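Side-chain contacts in putative fluoride ion transporter CrcB (PDB 5NKQ), which forms a dual-topology, double-barrelled membrane channel that lets fluoride but not chloride leave the cell, lowering fluoride toxicity: residues A[23-26]-A[27-31]; A[35-38]-A[39-42]; A[73-76]-A[77-81]; A[89-92]-A[93-96]. All coordinates share one frame; numbering follows the deposited sequence.

Contact 1: A[23-26]-A[27-31]; sequences RWVL and GLKLN. Unlike the reference sequence in segment 27-31: Lys29 (reference Arg).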
loop_
_atom_site.group_PDB
_atom_site.type_symbol
_atom_site.label_atom_id
_atom_site.label_comp_id
_atom_site.label_asym_id
_atom_site.label_seq_id
_atom_site.Cartn_x
_atom_site.Cartn_y
_atom_site.Cartn_z
ATOM N N ARG A 23 5.220 4.865 -10.500
ATOM C CA ARG A 23 5.903 4.112 -9.453
ATOM C C ARG A 23 7.039 3.276 -10.029
ATOM O O ARG A 23 8.112 3.170 -9.425
ATOM C CB ARG A 23 4.905 3.226 -8.708
ATOM C CG ARG A 23 5.548 2.136 -7.864
ATOM C CD ARG A 23 4.520 1.419 -7.005
ATOM N NE ARG A 23 3.324 1.057 -7.760
ATOM C CZ ARG A 23 3.170 -0.091 -8.412
ATOM N NH1 ARG A 23 4.140 -0.994 -8.404
ATOM N NH2 ARG A 23 2.047 -0.335 -9.073
ATOM N N TRP A 24 6.821 2.684 -11.206
ATOM C CA TRP A 24 7.863 1.885 -11.842
ATOM C C TRP A 24 9.074 2.740 -12.200
ATOM O O TRP A 24 10.218 2.333 -11.972
ATOM C CB TRP A 24 7.296 1.195 -13.083
ATOM C CG TRP A 24 8.297 0.408 -13.866
ATOM C CD1 TRP A 24 9.124 -0.571 -13.395
ATOM C CD2 TRP A 24 8.562 0.515 -15.270
ATOM N NE1 TRP A 24 9.895 -1.071 -14.417
ATOM C CE2 TRP A 24 9.568 -0.422 -15.578
ATOM C CE3 TRP A 24 8.047 1.314 -16.296
ATOM C CZ2 TRP A 24 10.070 -0.581 -16.867
ATOM C CZ3 TRP A 24 8.548 1.156 -17.575
ATOM C CH2 TRP A 24 9.549 0.216 -17.850
ATOM N N VAL A 25 8.840 3.933 -12.751
ATOM C CA VAL A 25 9.947 4.817 -13.103
ATOM C C VAL A 25 10.654 5.317 -11.849
ATOM O O VAL A 25 11.889 5.360 -11.791
ATOM C CB VAL A 25 9.444 5.981 -13.975
ATOM C CG1 VAL A 25 10.530 7.030 -14.145
ATOM C CG2 VAL A 25 8.987 5.466 -15.332
ATOM N N LEU A 26 9.885 5.701 -10.824
ATOM C CA LEU A 26 10.490 6.162 -9.577
ATOM C C LEU A 26 11.375 5.086 -8.962
ATOM O O LEU A 26 12.438 5.389 -8.408
ATOM C CB LEU A 26 9.402 6.587 -8.589
ATOM C CG LEU A 26 8.726 7.936 -8.840
ATOM C CD1 LEU A 26 7.522 8.109 -7.928
ATOM C CD2 LEU A 26 9.718 9.071 -8.640
ATOM N N GLY A 27 10.957 3.823 -9.055
ATOM C CA GLY A 27 11.781 2.745 -8.536
ATOM C C GLY A 27 13.068 2.566 -9.319
ATOM O O GLY A 27 14.132 2.341 -8.739
ATOM N N LEU A 28 12.991 2.669 -10.648
ATOM C CA LEU A 28 14.189 2.513 -11.465
ATOM C C LEU A 28 15.190 3.636 -11.222
ATOM O O LEU A 28 16.399 3.428 -11.377
ATOM C CB LEU A 28 13.811 2.452 -12.946
ATOM C CG LEU A 28 12.938 1.272 -13.376
ATOM C CD1 LEU A 28 12.585 1.372 -14.853
ATOM C CD2 LEU A 28 13.632 -0.047 -13.076
ATOM N N LYS A 29 14.717 4.819 -10.830
ATOM C CA LYS A 29 15.587 5.972 -10.655
ATOM C C LYS A 29 15.970 6.243 -9.206
ATOM O O LYS A 29 16.981 6.914 -8.971
ATOM C CB LYS A 29 14.927 7.231 -11.233
ATOM C CG LYS A 29 14.791 7.225 -12.748
ATOM C CD LYS A 29 14.201 8.534 -13.252
ATOM C CE LYS A 29 14.121 8.557 -14.771
ATOM N NZ LYS A 29 15.463 8.413 -15.398
ATOM N N LEU A 30 15.207 5.744 -8.235
ATOM C CA LEU A 30 15.446 6.087 -6.839
ATOM C C LEU A 30 15.725 4.899 -5.932
ATOM O O LEU A 30 16.414 5.072 -4.924
ATOM C CB LEU A 30 14.252 6.869 -6.264
ATOM C CG LEU A 30 13.963 8.238 -6.879
ATOM C CD1 LEU A 30 12.763 8.884 -6.203
ATOM C CD2 LEU A 30 15.187 9.137 -6.781
ATOM N N ASN A 31 15.206 3.710 -6.240
ATOM C CA ASN A 31 15.456 2.551 -5.388
ATOM C C ASN A 31 16.948 2.254 -5.334
ATOM O O ASN A 31 17.565 1.925 -6.353
ATOM C CB ASN A 31 14.687 1.330 -5.891
ATOM C CG ASN A 31 13.255 1.297 -5.394
ATOM O OD1 ASN A 31 12.928 1.896 -4.371
ATOM N ND2 ASN A 31 12.395 0.581 -6.110
#

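Contact 2: A[35-38]-A[39-42]; sequences WPWG and TLTA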
loop_
_atom_site.group_PDB
_atom_site.type_symbol
_atom_site.label_atom_id
_atom_site.label_comp_id
_atom_site.label_asym_id
_atom_site.label_seq_id
_atom_site.Cartn_x
_atom_site.Cartn_y
_atom_site.Cartn_z
ATOM N N TRP A 35 18.452 0.979 0.484
ATOM C CA TRP A 35 17.173 1.518 0.923
ATOM C C TRP A 35 16.269 1.701 -0.291
ATOM O O TRP A 35 16.706 2.274 -1.305
ATOM C CB TRP A 35 17.366 2.846 1.658
ATOM C CG TRP A 35 16.164 3.302 2.429
ATOM C CD1 TRP A 35 15.162 4.114 1.984
ATOM C CD2 TRP A 35 15.845 2.980 3.788
ATOM N NE1 TRP A 35 14.238 4.314 2.979
ATOM C CE2 TRP A 35 14.634 3.629 4.097
ATOM C CE3 TRP A 35 16.465 2.205 4.772
ATOM C CZ2 TRP A 35 14.030 3.527 5.348
ATOM C CZ3 TRP A 35 15.864 2.104 6.014
ATOM C CH2 TRP A 35 14.659 2.761 6.290
ATOM N N PRO A 36 15.022 1.227 -0.233
ATOM C CA PRO A 36 14.086 1.396 -1.367
ATOM C C PRO A 36 13.482 2.795 -1.404
ATOM O O PRO A 36 12.305 3.021 -1.104
ATOM C CB PRO A 36 13.037 0.307 -1.098
ATOM C CG PRO A 36 13.584 -0.545 0.028
ATOM C CD PRO A 36 14.459 0.361 0.814
ATOM N N TRP A 37 14.307 3.773 -1.790
ATOM C CA TRP A 37 13.849 5.158 -1.817
ATOM C C TRP A 37 12.755 5.377 -2.856
ATOM O O TRP A 37 11.925 6.279 -2.696
ATOM C CB TRP A 37 15.023 6.102 -2.080
ATOM C CG TRP A 37 15.984 6.209 -0.932
ATOM C CD1 TRP A 37 17.247 5.695 -0.869
ATOM C CD2 TRP A 37 15.756 6.868 0.320
ATOM N NE1 TRP A 37 17.821 5.996 0.343
ATOM C CE2 TRP A 37 16.926 6.715 1.092
ATOM C CE3 TRP A 37 14.678 7.573 0.864
ATOM C CZ2 TRP A 37 17.047 7.239 2.377
ATOM C CZ3 TRP A 37 14.801 8.094 2.141
ATOM C CH2 TRP A 37 15.976 7.924 2.883
ATOM N N GLY A 38 12.734 4.573 -3.920
ATOM C CA GLY A 38 11.709 4.743 -4.939
ATOM C C GLY A 38 10.334 4.324 -4.455
ATOM O O GLY A 38 9.346 5.035 -4.662
ATOM N N THR A 39 10.250 3.156 -3.811
ATOM C CA THR A 39 8.982 2.721 -3.236
ATOM C C THR A 39 8.511 3.687 -2.158
ATOM O O THR A 39 7.320 4.018 -2.085
ATOM C CB THR A 39 9.117 1.310 -2.660
ATOM O OG1 THR A 39 9.639 0.427 -3.660
ATOM C CG2 THR A 39 7.760 0.796 -2.191
ATOM N N LEU A 40 9.433 4.151 -1.312
ATOM C CA LEU A 40 9.069 5.095 -0.262
ATOM C C LEU A 40 8.604 6.420 -0.852
ATOM O O LEU A 40 7.629 7.010 -0.372
ATOM C CB LEU A 40 10.251 5.309 0.682
ATOM C CG LEU A 40 9.999 6.212 1.890
ATOM C CD1 LEU A 40 8.870 5.655 2.744
ATOM C CD2 LEU A 40 11.269 6.372 2.711
ATOM N N THR A 41 9.284 6.900 -1.897
ATOM C CA THR A 41 8.857 8.134 -2.550
ATOM C C THR A 41 7.455 7.990 -3.129
ATOM O O THR A 41 6.628 8.901 -3.004
ATOM C CB THR A 41 9.851 8.524 -3.645
ATOM O OG1 THR A 41 11.134 8.775 -3.059
ATOM C CG2 THR A 41 9.381 9.776 -4.378
ATOM N N ALA A 42 7.165 6.846 -3.753
ATOM C CA ALA A 42 5.839 6.631 -4.323
ATOM C C ALA A 42 4.766 6.628 -3.243
ATOM O O ALA A 42 3.678 7.184 -3.436
ATOM C CB ALA A 42 5.813 5.321 -5.111
#

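Contact 3: A[73-76]-A[77-81]; sequences TGFL and GGLTT. With NA (sodium ion), chain I.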
loop_
_atom_site.group_PDB
_atom_site.type_symbol
_atom_site.label_atom_id
_atom_site.label_comp_id
_atom_site.label_asym_id
_atom_site.label_seq_id
_atom_site.Cartn_x
_atom_site.Cartn_y
_atom_site.Cartn_z
ATOM N N THR A 73 -8.802 6.288 -6.698
ATOM C CA THR A 73 -8.896 4.841 -6.870
ATOM C C THR A 73 -7.959 4.356 -7.970
ATOM O O THR A 73 -7.334 3.295 -7.842
ATOM C CB THR A 73 -10.339 4.441 -7.180
ATOM O OG1 THR A 73 -11.209 4.962 -6.166
ATOM C CG2 THR A 73 -10.479 2.926 -7.228
ATOM N N GLY A 74 -7.840 5.122 -9.050
ATOM C CA GLY A 74 -6.974 4.748 -10.148
ATOM C C GLY A 74 -5.533 5.178 -9.961
ATOM O O GLY A 74 -4.676 4.357 -9.623
ATOM N N PHE A 75 -5.262 6.472 -10.160
ATOM C CA PHE A 75 -3.884 6.955 -10.194
ATOM C C PHE A 75 -3.169 6.708 -8.870
ATOM O O PHE A 75 -2.112 6.069 -8.830
ATOM C CB PHE A 75 -3.859 8.442 -10.552
ATOM C CG PHE A 75 -2.482 9.041 -10.541
ATOM C CD1 PHE A 75 -1.596 8.788 -11.574
ATOM C CD2 PHE A 75 -2.074 9.855 -9.498
ATOM C CE1 PHE A 75 -0.325 9.335 -11.568
ATOM C CE2 PHE A 75 -0.806 10.407 -9.486
ATOM C CZ PHE A 75 0.069 10.146 -10.523
ATOM N N LEU A 76 -3.729 7.216 -7.771
ATOM C CA LEU A 76 -3.076 7.048 -6.476
ATOM C C LEU A 76 -3.085 5.594 -6.026
ATOM O O LEU A 76 -2.187 5.170 -5.289
ATOM C CB LEU A 76 -3.746 7.944 -5.437
ATOM C CG LEU A 76 -3.599 9.435 -5.742
ATOM C CD1 LEU A 76 -4.329 10.276 -4.711
ATOM C CD2 LEU A 76 -2.128 9.816 -5.816
ATOM N N GLY A 77 -4.081 4.816 -6.457
ATOM C CA GLY A 77 -4.088 3.395 -6.169
ATOM C C GLY A 77 -3.060 2.610 -6.956
ATOM O O GLY A 77 -2.695 1.503 -6.549
ATOM N N GLY A 78 -2.591 3.154 -8.074
ATOM C CA GLY A 78 -1.537 2.516 -8.835
ATOM C C GLY A 78 -0.172 3.057 -8.471
ATOM O O GLY A 78 0.845 2.382 -8.658
ATOM N N LEU A 79 -0.141 4.282 -7.938
ATOM C CA LEU A 79 1.126 4.896 -7.554
ATOM C C LEU A 79 1.664 4.294 -6.261
ATOM O O LEU A 79 2.840 3.922 -6.180
ATOM C CB LEU A 79 0.952 6.407 -7.412
ATOM C CG LEU A 79 2.156 7.162 -6.851
ATOM C CD1 LEU A 79 3.380 6.978 -7.743
ATOM C CD2 LEU A 79 1.820 8.634 -6.681
ATOM N N THR A 80 0.824 4.200 -5.235
ATOM C CA THR A 80 1.255 3.621 -3.973
ATOM C C THR A 80 1.191 2.098 -4.041
ATOM O O THR A 80 0.606 1.513 -4.954
ATOM C CB THR A 80 0.398 4.137 -2.818
ATOM O OG1 THR A 80 -0.959 3.712 -2.997
ATOM C CG2 THR A 80 0.449 5.654 -2.768
ATOM N N THR A 81 1.811 1.450 -3.057
ATOM C CA THR A 81 1.837 -0.004 -3.032
ATOM C C THR A 81 2.068 -0.480 -1.606
ATOM O O THR A 81 2.920 0.055 -0.893
ATOM C CB THR A 81 2.924 -0.562 -3.963
ATOM O OG1 THR A 81 3.027 -1.980 -3.784
ATOM C CG2 THR A 81 4.271 0.088 -3.677
HETATM NA NA NA I . -1.216 0.241 -5.335
#

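Contact 4: A[89-92]-A[93-96]; sequences TVDM and LCRG. Unlike the reference sequence in segment 93-96: Cys94 (reference Glu).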
loop_
_atom_site.group_PDB
_atom_site.type_symbol
_atom_site.label_atom_id
_atom_site.label_comp_id
_atom_site.label_asym_id
_atom_site.label_seq_id
_atom_site.Cartn_x
_atom_site.Cartn_y
_atom_site.Cartn_z
ATOM N N THR A 89 10.153 -5.194 3.125
ATOM C CA THR A 89 10.338 -5.292 4.569
ATOM C C THR A 89 10.641 -6.724 4.992
ATOM O O THR A 89 11.517 -6.957 5.834
ATOM C CB THR A 89 9.096 -4.766 5.291
ATOM O OG1 THR A 89 8.872 -3.400 4.920
ATOM C CG2 THR A 89 9.271 -4.852 6.799
ATOM N N VAL A 90 9.931 -7.697 4.415
ATOM C CA VAL A 90 10.186 -9.098 4.741
ATOM C C VAL A 90 11.604 -9.490 4.344
ATOM O O VAL A 90 12.279 -10.241 5.061
ATOM C CB VAL A 90 9.131 -10.000 4.071
ATOM C CG1 VAL A 90 9.574 -11.456 4.085
ATOM C CG2 VAL A 90 7.790 -9.852 4.775
ATOM N N ASP A 91 12.087 -8.977 3.209
ATOM C CA ASP A 91 13.458 -9.273 2.801
ATOM C C ASP A 91 14.472 -8.669 3.765
ATOM O O ASP A 91 15.561 -9.226 3.943
ATOM C CB ASP A 91 13.715 -8.769 1.381
ATOM C CG ASP A 91 15.036 -9.270 0.820
ATOM O OD1 ASP A 91 15.106 -10.457 0.439
ATOM O OD2 ASP A 91 16.005 -8.482 0.770
ATOM N N MET A 92 14.141 -7.536 4.387
ATOM C CA MET A 92 15.016 -6.988 5.417
ATOM C C MET A 92 15.030 -7.870 6.658
ATOM O O MET A 92 16.068 -7.992 7.320
ATOM C CB MET A 92 14.582 -5.568 5.782
ATOM C CG MET A 92 14.669 -4.566 4.641
ATOM S SD MET A 92 14.087 -2.928 5.123
ATOM C CE MET A 92 14.269 -2.032 3.584
ATOM N N LEU A 93 13.897 -8.497 6.983
ATOM C CA LEU A 93 13.824 -9.321 8.186
ATOM C C LEU A 93 14.648 -10.594 8.042
ATOM O O LEU A 93 15.338 -11.001 8.983
ATOM C CB LEU A 93 12.366 -9.654 8.504
ATOM C CG LEU A 93 11.490 -8.480 8.941
ATOM C CD1 LEU A 93 10.044 -8.917 9.095
ATOM C CD2 LEU A 93 12.011 -7.881 10.239
ATOM N N CYS A 94 14.589 -11.240 6.875
ATOM C CA CYS A 94 15.369 -12.454 6.670
ATOM C C CYS A 94 16.862 -12.168 6.558
ATOM O O CYS A 94 17.670 -13.083 6.744
ATOM C CB CYS A 94 14.879 -13.199 5.427
ATOM S SG CYS A 94 15.100 -12.310 3.876
ATOM N N ARG A 95 17.243 -10.925 6.256
ATOM C CA ARG A 95 18.648 -10.540 6.277
ATOM C C ARG A 95 19.170 -10.310 7.689
ATOM O O ARG A 95 20.387 -10.348 7.899
ATOM C CB ARG A 95 18.865 -9.271 5.450
ATOM C CG ARG A 95 18.856 -9.485 3.949
ATOM C CD ARG A 95 18.752 -8.154 3.227
ATOM N NE ARG A 95 19.777 -7.212 3.665
ATOM C CZ ARG A 95 19.656 -5.890 3.587
ATOM N NH1 ARG A 95 18.545 -5.353 3.098
ATOM N NH2 ARG A 95 20.637 -5.103 4.008
ATOM N N GLY A 96 18.285 -10.068 8.653
ATOM C CA GLY A 96 18.680 -9.823 10.023
ATOM C C GLY A 96 18.787 -8.367 10.416
ATOM O O GLY A 96 19.106 -8.081 11.577
#

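Contact 1: A[23-26]-A[27-31]
The indole of Trp24 carries Leu28 on one of its faces. The methyl CD1 of Leu28 sits 3.5 Å above the ring plane, displaced toward the rim. It lies 3.9 Å from the centroid of the five-membered ring and 25° off its normal, a CH-pi contact. Its closest ring atom is Trp24 CE2, 3.6 Å from Leu28 CD1. Trp24 reaches this position because CG stands anti to the backbone N (chi1 177°), which swings the indole back beside the following turn. The indole also forms an edge-to-face pair with Phe9 of the second subunit.

Two further pairs, each one turn apart, follow along the helix. Val25 and Lys29 lie side by side, with Val25 CG1 4.0 Å from Lys29 CE. The aliphatic part of the lysine makes this contact, and its chain bends at the last torsion to lead the amine away. Lys29 differs from the reference sequence, which has Arg. Leu26 and Leu30 also point the same way, and Leu26 CD2 is 3.9 Å from Leu30 CD1. The backbone ladder continues: Gly27 N donates to Arg23 O at 2.9 Å, and Leu30 N to Leu26 O at 2.8 Å. Asn31 is the first residue to leave the helix.

The Arg23 guanidinium group bonds outside the two segments, through NE to Gly78 O and through NH2 to Thr73 O of the second subunit. The last turns of helix 6-30 therefore divide their chemistry. Trp24-Leu28 and Leu26-Leu30 pack as apolar pairs, and Lys29 adds its methylenes. The buried, charged guanidinium is satisfied by carbonyl oxygens elsewhere.

Contact 2: A[35-38]-A[39-42]
Leu40 CD2 touches both Trp35 and Trp37. It lies in the plane of the Trp35 indole, at its edge, 3.6 Å from Trp35 NE1. This is a tight part of the contact, and Trp35 NE1 is buried here with no hydrogen-bond partner in the model. CG of Leu40 stands anti to the backbone N (chi1 -176°), which turns the branch back toward both rings.

A second tight spot is Trp37 O. Thr41 OG1 donates to it at 2.6 Å, and Thr41 N donates to it at 2.8 Å. The two donors come from opposite faces of the carbonyl plane, so one carbonyl oxygen takes both the backbone N-H and the hydroxyl of Thr41. Leu40 N adds a straight bond to Pro36 O, 166° at the hydrogen. Pro36 occupies the N-cap position and is the centre of an inverse gamma turn.

The looser, solvent side is that of the Trp37 ring, which belongs to an exposed residue. Leu40 CD2 is 4.0 Å from Trp37 CZ3, an oblique approach. The two indoles also meet each other: Trp35 CD1 lies 3.2 Å above the plane of the Trp37 ring, over its centre. On the buried side Thr39 OG1 bonds to Glu88, and Thr39 N to Asn31 OD1. Thr39 and Leu40 belong to a fluoride pocket. This start of helix 37-59 is thus wedged between the end of helix 6-30, helix 83-95 at Glu88 and Met92, and helix 98-126, where Trp35 packs edge-to-face with Tyr104 and Leu40 touches Ser108.

Contact 3: A[73-76]-A[77-81]
Helix 65-79 widens into a pi-type turn at 73-76 and ends at Leu79, and Thr80 is the first residue to leave helical angles. Leu79 N still makes a regular bond to Phe75 O at 2.8 Å. Gly78 N has weak bonds to both Gly74 O and Phe75 O.

The side chain of Thr80 closes the turn. Its OG1 donates to Leu76 O at 3.0 Å, and Thr80 N reaches the same oxygen at 3.2 Å, with 173° at the hydrogen. The N donor stands above the carbonyl plane, while OG1 is tilted from it by less. OG1 can do this because it sits between the backbone N and the carbonyl carbon (chi1 64°). The apolar side is made by Leu79 CD2, which lies 4.2 Å from Phe75 CE2 and also 4.2 Å from Leu76 CD2.

With the helix broken here, two carbonyls turn to the sodium ion. Gly77 O binds it at 2.3 Å and Thr80 O at 2.2 Å. The same two oxygens of the second subunit complete the site, which is the central structural sodium of the dimer. Thr80 is also part of a fluoride pocket with Asn43. Leu76 O, accepting two hydrogen bonds from Thr80, probably restrains Thr80 and thus the carbonyl that binds sodium. The four carbonyl oxygens carry no formal charge. They hold the sodium through their dipoles, which the ion would probably polarise further.

Contact 4: A[89-92]-A[93-96]
Met92 O is approached by two backbone N-H groups, Arg95 N and Gly96 N, each at 3.3 Å and each a weak bond. Gly96 N also bonds to Leu93 O. With its positive phi, Gly96 closes helix 83-95 in a Schellman motif. Two residues earlier the ladder is firmer: Cys94 N donates to Val90 O at 3.1 Å.

The side chains that matter are Asp91, Cys94 and Arg95. Cys94 SG rests 3.1 Å from Asp91 O, brought there by a chi1 of 64° that places sulfur between the backbone N and the carbonyl carbon. Cys94 differs from the reference sequence, which has Glu. Arg95 lies across Asp91 with its aliphatic part. Its CG is 3.3 Å from Asp91 O, and its CD is 3.7 Å from Asp91 OD2. The chain then bends at the third torsion (53°) and carries the guanidinium past the carboxylate. The two planes are 44° apart. Asp91 OD2 and Arg95 NH1 remain 4.7 Å from each other, so no salt bridge forms within the turn.

Both charged groups turn instead to the chain of another protein. An acidic side chain of that other protein pairs with Arg95 NH2 in a salt bridge, and an aromatic side chain of it hydrogen-bonds to Asp91 OD2. Met92 and Leu93 pack on helix 98-126 at Ala101. The opposite charges are near enough to favour each other through space, probably steadying both ionised forms, but the direct polar partners found for the Asp91 and Arg95 side chains belong to the other protein.

Contacts 1 and 2 touch, their centres 7 Å apart, and Asn31 of contact 1 joins them through its bond to Thr39. Contact 1 also meets contact 3 through Arg23 and Gly78, and the Arg23 side chain is about 5 Å from the sodium ion. Contact 2 touches contact 3 through Ala42 CB and Leu79 O, 3.5 Å apart. Fluoride pockets include residues of both. Contact 4 is the outlying one: its centre is 25 Å from that of contact 3. It meets contact 2 where Met92 CE packs on Pro36 CD at 3.7 Å. Contacts 1, 3 and 4 all touch the second subunit.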